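PDB 4H51: aspartate aminotransferase from Leishmania major, which probably catalyses the pyridoxal-phosphate-dependent transfer of an amino group from L-aspartate to 2-oxoglutarate, acting as a homodimer. Local coordinates for residues R68-L73 / A310-L315; Q114-T119 / C304-G309; Q90-E95 / A274-L279; I99-T104 / V257-S262. All blocks are in the same frame, centred on the assembly; numbering follows the deposited sequence. Where two conformers were deposited one is given.

Contact 1. Residues R68-L73 / A310-L315; sequences RKAEQL and ARLAHL
This is a helix-helix packing contact beside the dimer interface, between helix 65-76 and helix 307-318. The short segments 68-73 and 310-315 cross at 109°, their axes 9.3 Å apart at closest approach. No hydrogen bond spans the two segments, so leucine methyls do the joining. Leu312 has CG anti to its carbonyl carbon (chi1 -71°), and this carries CD2 over the backbone between Ala70 and Glu71. Leu312 CD2 lies 3.6 Å from Glu71 N, and Leu312 CD2 to Ala70 CB is 3.8 Å. The Glu71 side chain starts off away from the other helix and bends at chi2 (-90°), so that it crosses Leu312 obliquely. Glu71 CG sits 3.7 Å from Leu312 CD2, and Glu71 OE2 is 3.8 Å from Leu312 CD1. OE2 has its hydrogen-bond partners outside the two segments: His308 NE2 and Tyr81 OH of the second subunit. One turn on, Leu315 CD1 touches Ala70 O at 3.7 Å and Leu73 CB at 4.0 Å. Leu73 is exposed to solvent. Leu74 of helix 65-76 extends the packing onto Leu312 and Leu315. Elsewhere on helix 307-318, Ala310 and Ala313 rest on Phe92 of helix 90-101.

Contact 2. Residues Q114-T119 / C304-G309; sequences QTLSGT and CPPAHG
Gln114 runs out from edge strand 110-116 as an almost straight chain, with CG anti to the backbone N (chi1 178°) and chi2 -179°. Gln114 CB starts 4.1 Å from Pro305 CG. CG comes closer to the same carbon, and Gln114 CD lies 3.5 Å from Pro305 CG. The glutamine thus crosses the Pro305 ring obliquely, against the CB-CG side. At the tip the two amide atoms part. OE1 accepts a hydrogen bond from Tyr89 N. Gln114 NE2 lies 2.9 Å from Pro306 O, but the N-H...O angle is 119°, so this bond is weak. Tyr89 is therefore the better polar partner, and together the two bonds should limit rotation of the amide.

Leu116, two residues on, supplies the apolar half of the contact. Leu116 CD1 packs against Pro306 CD at 3.7 Å, and Leu116 CD2 meets Pro306 CD at 3.8 Å. Pro306 also packs on Pro306 of the second subunit, so Pro306 lies at the dimer interface.

Leu116 is the centre of an inverse gamma turn, where the chain passes from strand towards helix. Thr115 OG1 donates a hydrogen bond to Ser117 O at 2.8 Å, from above the carbonyl plane. Beyond the turn, Ser117 OG, Gly118 N and Thr119 OG1 hydrogen-bond to phosphate oxygens of the pyridoxal phosphate carried by the modified Lys265. A phosphate held at the N-terminal end of a helix that follows a strand is typical of the cofactor site of fold type I pyridoxal-phosphate enzymes.

Contact 3. Residues Q90-E95 / A274-L279; sequences QPFIDE and AGTLSL
Here an α-helix lies across the β-sheet of the aminotransferase fold. Helix 90-101 passes over strand 274-280, with an angle of 67° between the short segments. The local axes are 9.0 Å apart.

The tight part is built around Phe92. Its CG is anti to the backbone N (chi1 164°), which sends the ring towards Ala274-Thr276. Thr276 CG2 reaches the ring obliquely, 3.6 Å from Phe92 CE2. Thr276 carries OG1 in the crowded position between N and carbonyl carbon, so CG2 is left to meet the ring. The hydroxyl is used within the sheet, where Thr276 OG1 hydrogen-bonds to Gln261 OE1 on the adjacent strand. Ala274 CB adds a wider apolar contact, 4.2 Å from Phe92 CZ. The ring also touches Phe263, Gln114 and, on helix 307-318, Ala310 and Ala313, so Phe92 is shared by several elements.

Packing loosens along the helix. Ile93 comes to Thr276 through its CA, with Ile93 CA 4.3 Å from Thr276 CG2, and its side chain turns instead to Ala112 of strand 110-116. The outer face is polar and nearer to solvent. There Gln90 NE2 donates to Asp94 OD1 one turn later, at 2.8 Å and an N-H...O angle of 154°. This bond stays within the helix and does not touch the strand.

No hydrogen bond crosses between helix and strand. The closest approach is at the edge of the aromatic ring, where Gly275 O lies near the ring plane, 3.4 Å from Phe92 CE2.

Contact 4. Residues I99-T104 / V257-S262; sequences IIYGNT and VLLAQS
Ile99 O, near the C-terminal end of helix 90-101, is gripped by two donors, Gln233 NE2 and Arg248 NH2. Arg248 NE also binds Ile100 O, so Arg248 hydrogen-bonds to two successive carbonyls. The Gln261 amide is held at both ends. Its NE2 donates to Ala96 O, while OE1 pairs with Thr276 on the neighbouring strand. Gln261 extends from strand 258-262 with CG anti to the backbone N (chi1 175°) and slides past Ile100 in the opposite direction. Ile99 CG1 lies 3.6 Å from Gln261 NE2, and Ile100 CG2 is 3.9 Å from the same nitrogen.

Ile100 and Leu259 meet tip to tip, with Ile100 CG1 3.8 Å from Leu259 CD1. Tyr101 has CG anti to the carbonyl carbon, beside its backbone N (chi1 -69°), and slides past Val257. Val257 CG1 sits at the edge of the ring, near its plane, only 3.1 Å from Tyr101 OH. That is a tight contact. A water joins the same hydroxyl to the strand: it is 2.8 Å from Tyr101 OH and donates to Val257 O at 3.0 Å.

No direct hydrogen bond links the two segments. Apolar branches fill the contact, the Gln261 amide is met by Thr276 and Ala96, and Tyr101 OH by a water. Bonds at both ends of the Gln261 amide should fix its rotation and tie the helix to the sheet.

The first-half segments run in the order 68-73, 90-95, 99-104 and 114-119. They meet 310-315, 274-279, 257-262 and 304-309 respectively. Contacts 2, 3 and 4 are nested inside the loop closed by contact 1, and contact 4 lies inside contact 3. Contacts 3 and 4, with centres about 9 Å apart, share helix 90-101. Strands 110-116, 274-280 and 258-262 are successive neighbours in the mixed sheet and link contacts 2, 3 and 4. The centres of contacts 1 and 2 are about 15 Å apart. Both use helix 307-318 and touch the second subunit. The set thus runs from the dimer interface to the sheet that carries the cofactor site.

Contact 1. Residues R68-L73 / A310-L315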
loop_
_atom_site.group_PDB
_atom_site.type_symbol
_atom_site.label_atom_id
_atom_site.label_comp_id
_atom_site.label_asym_id
_atom_site.label_seq_id
_atom_site.Cartn_x
_atom_site.Cartn_y
_atom_site.Cartn_z
ATOM N N ARG B 68 0.044 -22.433 -4.537
ATOM C CA ARG B 68 1.096 -22.930 -5.426
ATOM C C ARG B 68 0.544 -23.246 -6.786
ATOM O O ARG B 68 1.158 -22.869 -7.762
ATOM C CB ARG B 68 1.769 -24.198 -4.888
ATOM C CG ARG B 68 2.595 -23.978 -3.668
ATOM C CD ARG B 68 3.713 -23.013 -3.923
ATOM N NE ARG B 68 4.779 -23.179 -2.935
ATOM C CZ ARG B 68 5.557 -22.193 -2.483
ATOM N NH1 ARG B 68 5.402 -20.928 -2.902
ATOM N NH2 ARG B 68 6.507 -22.469 -1.612
ATOM N N LYS B 69 -0.633 -23.860 -6.856
ATOM C CA LYS B 69 -1.295 -24.138 -8.130
ATOM C C LYS B 69 -1.651 -22.861 -8.874
ATOM O O LYS B 69 -1.520 -22.786 -10.087
ATOM C CB LYS B 69 -2.610 -24.892 -7.969
ATOM C CG LYS B 69 -2.514 -26.346 -7.574
ATOM C CD LYS B 69 -3.804 -27.057 -7.968
ATOM C CE LYS B 69 -3.799 -28.494 -7.511
ATOM N NZ LYS B 69 -5.136 -29.083 -7.767
ATOM N N ALA B 70 -2.160 -21.885 -8.140
ATOM C CA ALA B 70 -2.516 -20.588 -8.716
ATOM C C ALA B 70 -1.293 -19.819 -9.244
ATOM O O ALA B 70 -1.408 -19.085 -10.256
ATOM C CB ALA B 70 -3.297 -19.750 -7.686
ATOM N N GLU B 71 -0.129 -19.939 -8.597
ATOM C CA GLU B 71 1.052 -19.259 -9.128
ATOM C C GLU B 71 1.372 -19.801 -10.540
ATOM O O GLU B 71 1.684 -19.028 -11.455
ATOM C CB GLU B 71 2.289 -19.377 -8.213
ATOM C CG GLU B 71 2.307 -18.485 -6.965
ATOM C CD GLU B 71 2.959 -17.106 -7.162
ATOM O OE1 GLU B 71 3.205 -16.707 -8.316
ATOM O OE2 GLU B 71 3.247 -16.401 -6.147
ATOM N N GLN B 72 1.290 -21.100 -10.725
ATOM C CA GLN B 72 1.595 -21.667 -12.049
ATOM C C GLN B 72 0.588 -21.268 -13.111
ATOM O O GLN B 72 0.947 -20.999 -14.273
ATOM C CB GLN B 72 1.676 -23.194 -11.976
ATOM C CG GLN B 72 2.278 -23.823 -13.223
ATOM C CD GLN B 72 3.686 -23.334 -13.576
ATOM O OE1 GLN B 72 4.636 -23.482 -12.805
ATOM N NE2 GLN B 72 3.826 -22.780 -14.780
ATOM N N LEU B 73 -0.683 -21.253 -12.732
ATOM C CA LEU B 73 -1.728 -20.894 -13.678
ATOM C C LEU B 73 -1.578 -19.440 -14.111
ATOM O O LEU B 73 -1.732 -19.127 -15.285
ATOM C CB LEU B 73 -3.119 -21.207 -13.093
ATOM C CG LEU B 73 -3.270 -22.729 -12.849
ATOM C CD1 LEU B 73 -4.595 -22.967 -12.141
ATOM C CD2 LEU B 73 -3.105 -23.563 -14.148
ATOM N N ALA B 310 -4.006 -10.128 -5.451
ATOM C CA ALA B 310 -5.390 -10.035 -5.969
ATOM C C ALA B 310 -5.598 -11.038 -7.101
ATOM O O ALA B 310 -6.611 -11.676 -7.169
ATOM C CB ALA B 310 -5.680 -8.623 -6.452
ATOM N N ARG B 311 -4.616 -11.175 -7.952
ATOM C CA ARG B 311 -4.726 -12.136 -9.063
ATOM C C ARG B 311 -4.707 -13.566 -8.556
ATOM O O ARG B 311 -5.516 -14.396 -8.997
ATOM C CB ARG B 311 -3.625 -11.892 -10.071
ATOM C CG ARG B 311 -3.801 -10.625 -10.913
ATOM C CD ARG B 311 -2.844 -10.674 -12.119
ATOM N NE ARG B 311 -2.618 -9.347 -12.686
ATOM C CZ ARG B 311 -3.480 -8.705 -13.460
ATOM N NH1 ARG B 311 -4.609 -9.295 -13.880
ATOM N NH2 ARG B 311 -3.175 -7.476 -13.858
ATOM N N LEU B 312 -3.788 -13.885 -7.638
ATOM C CA LEU B 312 -3.805 -15.200 -7.031
ATOM C C LEU B 312 -5.175 -15.518 -6.384
ATOM O O LEU B 312 -5.781 -16.574 -6.619
ATOM C CB LEU B 312 -2.700 -15.358 -5.975
ATOM C CG LEU B 312 -1.228 -15.443 -6.437
ATOM C CD1 LEU B 312 -0.266 -15.314 -5.249
ATOM C CD2 LEU B 312 -0.969 -16.740 -7.237
ATOM N N ALA B 313 -5.647 -14.597 -5.559
ATOM C CA ALA B 313 -6.904 -14.793 -4.828
ATOM C C ALA B 313 -8.073 -14.870 -5.768
ATOM O O ALA B 313 -8.996 -15.681 -5.615
ATOM C CB ALA B 313 -7.113 -13.670 -3.844
ATOM N N HIS B 314 -8.074 -14.024 -6.784
ATOM C CA HIS B 314 -9.151 -14.126 -7.764
ATOM C C HIS B 314 -9.248 -15.494 -8.418
ATOM O O HIS B 314 -10.361 -16.070 -8.563
ATOM C CB HIS B 314 -9.025 -13.077 -8.861
ATOM C CG HIS B 314 -10.071 -13.256 -9.913
ATOM N ND1 HIS B 314 -9.795 -13.742 -11.140
ATOM C CD2 HIS B 314 -11.460 -13.151 -9.835
ATOM C CE1 HIS B 314 -10.933 -13.864 -11.841
ATOM N NE2 HIS B 314 -11.960 -13.493 -11.048
ATOM N N LEU B 315 -8.096 -16.023 -8.842
ATOM C CA LEU B 315 -8.045 -17.345 -9.467
ATOM C C LEU B 315 -8.596 -18.418 -8.544
ATOM O O LEU B 315 -9.391 -19.284 -8.998
ATOM C CB LEU B 315 -6.626 -17.729 -9.938
ATOM C CG LEU B 315 -6.100 -17.252 -11.292
ATOM C CD1 LEU B 315 -4.711 -17.881 -11.495
ATOM C CD2 LEU B 315 -6.989 -17.668 -12.483
#

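Contact 2. Residues Q114-T119 / C304-G309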
loop_
_atom_site.group_PDB
_atom_site.type_symbol
_atom_site.label_atom_id
_atom_site.label_comp_id
_atom_site.label_asym_id
_atom_site.label_seq_id
_atom_site.Cartn_x
_atom_site.Cartn_y
_atom_site.Cartn_z
ATOM N N GLN B 114 -10.256 -2.572 -3.801
ATOM C CA GLN B 114 -9.112 -3.329 -3.349
ATOM C C GLN B 114 -8.236 -2.444 -2.450
ATOM O O GLN B 114 -8.068 -1.238 -2.698
ATOM C CB GLN B 114 -8.324 -3.879 -4.576
ATOM C CG GLN B 114 -7.072 -4.653 -4.220
ATOM C CD GLN B 114 -6.336 -5.154 -5.408
ATOM O OE1 GLN B 114 -6.932 -5.272 -6.474
ATOM N NE2 GLN B 114 -5.035 -5.503 -5.234
ATOM N N THR B 115 -7.676 -3.034 -1.414
ATOM C CA THR B 115 -6.849 -2.328 -0.446
ATOM C C THR B 115 -5.542 -3.066 -0.198
ATOM O O THR B 115 -5.380 -4.208 -0.603
ATOM C CB THR B 115 -7.577 -2.218 0.910
ATOM O OG1 THR B 115 -7.866 -3.567 1.390
ATOM C CG2 THR B 115 -8.886 -1.379 0.763
ATOM N N LEU B 116 -4.622 -2.413 0.524
ATOM C CA LEU B 116 -3.396 -3.074 0.962
ATOM C C LEU B 116 -3.703 -3.998 2.148
ATOM O O LEU B 116 -3.372 -3.711 3.293
ATOM C CB LEU B 116 -2.302 -2.054 1.297
ATOM C CG LEU B 116 -1.394 -1.657 0.119
ATOM C CD1 LEU B 116 -0.516 -2.838 -0.289
ATOM C CD2 LEU B 116 -2.158 -1.094 -1.092
ATOM N N SER B 117 -4.340 -5.120 1.848
ATOM C CA SER B 117 -4.732 -6.103 2.833
ATOM C C SER B 117 -5.716 -5.503 3.848
ATOM O O SER B 117 -6.307 -4.427 3.600
ATOM C CB SER B 117 -3.487 -6.723 3.489
ATOM O OG SER B 117 -3.671 -8.136 3.562
ATOM N N GLY B 118 -5.861 -6.154 4.987
ATOM C CA GLY B 118 -6.797 -5.705 6.005
ATOM C C GLY B 118 -6.346 -4.457 6.704
ATOM O O GLY B 118 -7.155 -3.635 7.080
ATOM N N THR B 119 -5.044 -4.307 6.917
ATOM C CA THR B 119 -4.551 -3.107 7.565
ATOM C C THR B 119 -4.903 -1.931 6.662
ATOM O O THR B 119 -5.430 -0.941 7.130
ATOM C CB THR B 119 -3.026 -3.103 7.821
ATOM O OG1 THR B 119 -2.604 -4.265 8.568
ATOM C CG2 THR B 119 -2.599 -1.792 8.522
ATOM N N CYS B 304 -2.407 3.097 -6.856
ATOM C CA CYS B 304 -3.171 1.884 -7.145
ATOM C C CYS B 304 -2.519 0.680 -6.496
ATOM O O CYS B 304 -1.298 0.722 -6.177
ATOM C CB CYS B 304 -3.385 1.704 -8.648
ATOM S SG CYS B 304 -1.894 1.490 -9.640
ATOM N N PRO B 305 -3.312 -0.379 -6.263
ATOM C CA PRO B 305 -2.804 -1.458 -5.420
ATOM C C PRO B 305 -1.985 -2.516 -6.163
ATOM O O PRO B 305 -2.096 -2.624 -7.406
ATOM C CB PRO B 305 -4.084 -2.084 -4.863
ATOM C CG PRO B 305 -5.043 -1.946 -6.005
ATOM C CD PRO B 305 -4.716 -0.630 -6.681
ATOM N N PRO B 306 -1.196 -3.317 -5.414
ATOM C CA PRO B 306 -0.412 -4.397 -6.011
ATOM C C PRO B 306 -1.312 -5.530 -6.549
ATOM O O PRO B 306 -2.266 -5.936 -5.889
ATOM C CB PRO B 306 0.504 -4.886 -4.877
ATOM C CG PRO B 306 -0.244 -4.521 -3.623
ATOM C CD PRO B 306 -1.060 -3.277 -3.942
ATOM N N ALA B 307 -0.959 -6.028 -7.717
ATOM C CA ALA B 307 -1.852 -6.945 -8.433
ATOM C C ALA B 307 -1.647 -8.408 -8.099
ATOM O O ALA B 307 -2.582 -9.190 -8.164
ATOM C CB ALA B 307 -1.773 -6.718 -9.930
ATOM N N HIS B 308 -0.428 -8.811 -7.751
ATOM C CA HIS B 308 -0.148 -10.249 -7.670
ATOM C C HIS B 308 -1.048 -10.969 -6.676
ATOM O O HIS B 308 -1.637 -12.008 -7.022
ATOM C CB HIS B 308 1.312 -10.477 -7.358
ATOM C CG HIS B 308 1.749 -11.902 -7.509
ATOM N ND1 HIS B 308 1.751 -12.541 -8.716
ATOM C CD2 HIS B 308 2.227 -12.813 -6.576
ATOM C CE1 HIS B 308 2.171 -13.799 -8.538
ATOM N NE2 HIS B 308 2.480 -13.958 -7.232
ATOM N N GLY B 309 -1.195 -10.460 -5.452
ATOM C CA GLY B 309 -2.046 -11.146 -4.448
ATOM C C GLY B 309 -3.519 -11.232 -4.895
ATOM O O GLY B 309 -4.166 -12.262 -4.780
#

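Contact 3. Residues Q90-E95 / A274-L279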
loop_
_atom_site.group_PDB
_atom_site.type_symbol
_atom_site.label_atom_id
_atom_site.label_comp_id
_atom_site.label_asym_id
_atom_site.label_seq_id
_atom_site.Cartn_x
_atom_site.Cartn_y
_atom_site.Cartn_z
ATOM N N GLN B 90 -11.017 -5.495 -10.491
ATOM C CA GLN B 90 -12.456 -5.674 -10.233
ATOM C C GLN B 90 -12.894 -7.137 -10.031
ATOM O O GLN B 90 -13.719 -7.384 -9.164
ATOM C CB GLN B 90 -13.330 -5.009 -11.310
ATOM C CG GLN B 90 -14.744 -4.652 -10.834
ATOM C CD GLN B 90 -14.781 -3.801 -9.585
ATOM O OE1 GLN B 90 -14.079 -2.800 -9.491
ATOM N NE2 GLN B 90 -15.591 -4.189 -8.621
ATOM N N PRO B 91 -12.337 -8.094 -10.812
ATOM C CA PRO B 91 -12.747 -9.474 -10.591
ATOM C C PRO B 91 -12.396 -9.970 -9.171
ATOM O O PRO B 91 -13.215 -10.670 -8.501
ATOM C CB PRO B 91 -12.021 -10.244 -11.705
ATOM C CG PRO B 91 -11.912 -9.255 -12.818
ATOM C CD PRO B 91 -11.621 -7.946 -12.102
ATOM N N PHE B 92 -11.222 -9.588 -8.686
ATOM C CA PHE B 92 -10.852 -9.902 -7.312
ATOM C C PHE B 92 -11.870 -9.281 -6.364
ATOM O O PHE B 92 -12.426 -9.948 -5.478
ATOM C CB PHE B 92 -9.459 -9.358 -6.964
ATOM C CG PHE B 92 -9.191 -9.307 -5.488
ATOM C CD1 PHE B 92 -9.092 -10.484 -4.771
ATOM C CD2 PHE B 92 -9.067 -8.121 -4.829
ATOM C CE1 PHE B 92 -8.892 -10.456 -3.414
ATOM C CE2 PHE B 92 -8.851 -8.078 -3.460
ATOM C CZ PHE B 92 -8.754 -9.253 -2.758
ATOM N N ILE B 93 -12.123 -8.000 -6.542
ATOM C CA ILE B 93 -13.005 -7.291 -5.606
ATOM C C ILE B 93 -14.387 -7.964 -5.523
ATOM O O ILE B 93 -14.898 -8.201 -4.421
ATOM C CB ILE B 93 -13.186 -5.814 -5.999
ATOM C CG1 ILE B 93 -11.852 -5.022 -5.904
ATOM C CG2 ILE B 93 -14.301 -5.151 -5.147
ATOM C CD1 ILE B 93 -11.891 -3.759 -6.740
ATOM N N ASP B 94 -14.968 -8.235 -6.680
ATOM C CA ASP B 94 -16.310 -8.858 -6.775
ATOM C C ASP B 94 -16.363 -10.216 -6.111
ATOM O O ASP B 94 -17.286 -10.491 -5.312
ATOM C CB ASP B 94 -16.779 -8.959 -8.222
ATOM C CG ASP B 94 -17.015 -7.585 -8.850
ATOM O OD1 ASP B 94 -16.996 -6.575 -8.143
ATOM O OD2 ASP B 94 -17.182 -7.514 -10.074
ATOM N N GLU B 95 -15.379 -11.062 -6.401
ATOM C CA GLU B 95 -15.333 -12.389 -5.780
ATOM C C GLU B 95 -15.073 -12.312 -4.285
ATOM O O GLU B 95 -15.646 -13.122 -3.497
ATOM C CB GLU B 95 -14.286 -13.300 -6.432
ATOM C CG GLU B 95 -14.534 -13.723 -7.870
ATOM C CD GLU B 95 -15.742 -14.619 -8.087
ATOM O OE1 GLU B 95 -16.311 -15.167 -7.120
ATOM O OE2 GLU B 95 -16.077 -14.791 -9.271
ATOM N N ALA B 274 -3.355 -8.563 0.087
ATOM C CA ALA B 274 -4.615 -8.580 -0.695
ATOM C C ALA B 274 -5.787 -8.417 0.261
ATOM O O ALA B 274 -6.007 -9.257 1.151
ATOM C CB ALA B 274 -4.755 -9.879 -1.484
ATOM N N GLY B 275 -6.551 -7.354 0.058
ATOM C CA GLY B 275 -7.695 -7.039 0.927
ATOM C C GLY B 275 -8.743 -6.245 0.174
ATOM O O GLY B 275 -8.508 -5.800 -0.954
ATOM N N THR B 276 -9.892 -6.034 0.818
ATOM C CA THR B 276 -10.862 -5.093 0.320
ATOM C C THR B 276 -11.465 -4.238 1.422
ATOM O O THR B 276 -11.505 -4.610 2.607
ATOM C CB THR B 276 -12.061 -5.767 -0.413
ATOM O OG1 THR B 276 -12.897 -6.477 0.518
ATOM C CG2 THR B 276 -11.589 -6.746 -1.540
ATOM N N LEU B 277 -12.026 -3.102 0.997
ATOM C CA LEU B 277 -12.897 -2.288 1.857
ATOM C C LEU B 277 -14.219 -2.154 1.145
ATOM O O LEU B 277 -14.262 -1.828 -0.053
ATOM C CB LEU B 277 -12.298 -0.870 2.095
ATOM C CG LEU B 277 -13.219 0.086 2.872
ATOM C CD1 LEU B 277 -13.306 -0.244 4.375
ATOM C CD2 LEU B 277 -12.677 1.501 2.674
ATOM N N SER B 278 -15.312 -2.400 1.866
ATOM C CA SER B 278 -16.623 -2.398 1.282
ATOM C C SER B 278 -17.650 -1.709 2.229
ATOM O O SER B 278 -17.519 -1.754 3.451
ATOM C CB SER B 278 -17.049 -3.812 0.905
ATOM O OG SER B 278 -17.275 -4.597 2.025
ATOM N N LEU B 279 -18.616 -1.044 1.609
ATOM C CA LEU B 279 -19.738 -0.424 2.277
ATOM C C LEU B 279 -21.039 -0.887 1.631
ATOM O O LEU B 279 -21.190 -0.816 0.416
ATOM C CB LEU B 279 -19.697 1.103 2.135
ATOM C CG LEU B 279 -20.809 1.948 2.788
ATOM C CD1 LEU B 279 -20.851 1.806 4.301
ATOM C CD2 LEU B 279 -20.671 3.411 2.433
#

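Contact 4. Residues I99-T104 / V257-S262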
loop_
_atom_site.group_PDB
_atom_site.type_symbol
_atom_site.label_atom_id
_atom_site.label_comp_id
_atom_site.label_asym_id
_atom_site.label_seq_id
_atom_site.Cartn_x
_atom_site.Cartn_y
_atom_site.Cartn_z
ATOM N N ILE B 99 -17.561 -13.690 -0.826
ATOM C CA ILE B 99 -17.322 -14.699 0.221
ATOM C C ILE B 99 -17.834 -14.199 1.560
ATOM O O ILE B 99 -18.150 -14.963 2.436
ATOM C CB ILE B 99 -15.858 -15.173 0.338
ATOM C CG1 ILE B 99 -14.977 -14.151 1.024
ATOM C CG2 ILE B 99 -15.349 -15.618 -1.034
ATOM C CD1 ILE B 99 -13.717 -14.740 1.646
ATOM N N ILE B 100 -17.891 -12.883 1.715
ATOM C CA ILE B 100 -18.345 -12.374 2.983
ATOM C C ILE B 100 -19.883 -12.345 3.008
ATOM O O ILE B 100 -20.453 -12.851 3.974
ATOM C CB ILE B 100 -17.601 -11.103 3.469
ATOM C CG1 ILE B 100 -18.171 -10.657 4.806
ATOM C CG2 ILE B 100 -17.512 -9.980 2.427
ATOM C CD1 ILE B 100 -17.611 -11.540 5.935
ATOM N N TYR B 101 -20.537 -11.852 1.955
ATOM C CA TYR B 101 -22.006 -11.698 1.960
ATOM C C TYR B 101 -22.787 -12.823 1.310
ATOM O O TYR B 101 -23.982 -12.897 1.501
ATOM C CB TYR B 101 -22.397 -10.361 1.336
ATOM C CG TYR B 101 -21.996 -9.223 2.210
ATOM C CD1 TYR B 101 -22.560 -9.080 3.479
ATOM C CD2 TYR B 101 -20.991 -8.337 1.834
ATOM C CE1 TYR B 101 -22.183 -8.058 4.306
ATOM C CE2 TYR B 101 -20.609 -7.314 2.664
ATOM C CZ TYR B 101 -21.218 -7.183 3.904
ATOM O OH TYR B 101 -20.864 -6.172 4.762
ATOM N N GLY B 102 -22.105 -13.701 0.564
ATOM C CA GLY B 102 -22.787 -14.755 -0.227
ATOM C C GLY B 102 -23.333 -14.179 -1.541
ATOM O O GLY B 102 -23.281 -12.964 -1.742
ATOM N N ASN B 103 -23.866 -15.043 -2.426
ATOM C CA ASN B 103 -24.506 -14.610 -3.705
ATOM C C ASN B 103 -25.923 -14.078 -3.462
ATOM O O ASN B 103 -26.928 -14.772 -3.700
ATOM C CB ASN B 103 -24.538 -15.759 -4.717
ATOM N N THR B 104 -25.998 -12.848 -2.960
ATOM C CA THR B 104 -27.240 -12.307 -2.403
ATOM C C THR B 104 -27.505 -10.899 -2.969
ATOM O O THR B 104 -26.639 -10.319 -3.665
ATOM C CB THR B 104 -27.179 -12.231 -0.847
ATOM O OG1 THR B 104 -26.107 -11.347 -0.448
ATOM C CG2 THR B 104 -26.989 -13.627 -0.200
ATOM N N VAL B 257 -23.092 -1.599 6.762
ATOM C CA VAL B 257 -21.831 -2.186 7.172
ATOM C C VAL B 257 -20.671 -1.670 6.321
ATOM O O VAL B 257 -20.695 -1.766 5.102
ATOM C CB VAL B 257 -21.918 -3.702 7.019
ATOM C CG1 VAL B 257 -20.558 -4.332 7.262
ATOM C CG2 VAL B 257 -23.009 -4.247 7.941
ATOM N N LEU B 258 -19.652 -1.124 6.988
ATOM C CA LEU B 258 -18.361 -0.914 6.421
ATOM C C LEU B 258 -17.514 -2.113 6.892
ATOM O O LEU B 258 -17.556 -2.485 8.085
ATOM C CB LEU B 258 -17.746 0.379 6.924
ATOM C CG LEU B 258 -16.454 0.906 6.265
ATOM C CD1 LEU B 258 -16.705 1.227 4.811
ATOM C CD2 LEU B 258 -15.880 2.146 6.995
ATOM N N LEU B 259 -16.785 -2.713 5.966
ATOM C CA LEU B 259 -16.022 -3.952 6.251
ATOM C C LEU B 259 -14.625 -3.953 5.601
ATOM O O LEU B 259 -14.471 -3.667 4.409
ATOM C CB LEU B 259 -16.841 -5.216 5.884
ATOM C CG LEU B 259 -16.325 -6.590 6.384
ATOM C CD1 LEU B 259 -17.462 -7.530 6.797
ATOM C CD2 LEU B 259 -15.469 -7.174 5.280
ATOM N N ALA B 260 -13.621 -4.286 6.441
ATOM C CA ALA B 260 -12.205 -4.441 6.099
ATOM C C ALA B 260 -11.872 -5.915 6.041
ATOM O O ALA B 260 -11.963 -6.625 7.056
ATOM C CB ALA B 260 -11.321 -3.780 7.161
ATOM N N GLN B 261 -11.496 -6.398 4.874
ATOM C CA GLN B 261 -11.263 -7.822 4.651
ATOM C C GLN B 261 -9.806 -8.099 4.328
ATOM O O GLN B 261 -9.188 -7.365 3.551
ATOM C CB GLN B 261 -12.151 -8.240 3.486
ATOM C CG GLN B 261 -12.013 -9.637 2.986
ATOM C CD GLN B 261 -12.917 -9.880 1.798
ATOM O OE1 GLN B 261 -12.796 -9.184 0.777
ATOM N NE2 GLN B 261 -13.782 -10.916 1.893
ATOM N N SER B 262 -9.285 -9.200 4.882
ATOM C CA SER B 262 -7.929 -9.642 4.618
ATOM C C SER B 262 -7.899 -11.043 4.025
ATOM O O SER B 262 -8.695 -11.866 4.407
ATOM C CB SER B 262 -7.150 -9.737 5.911
ATOM O OG SER B 262 -5.821 -10.192 5.658
HETATM O O HOH W 1 -19.562 -4.021 3.540
#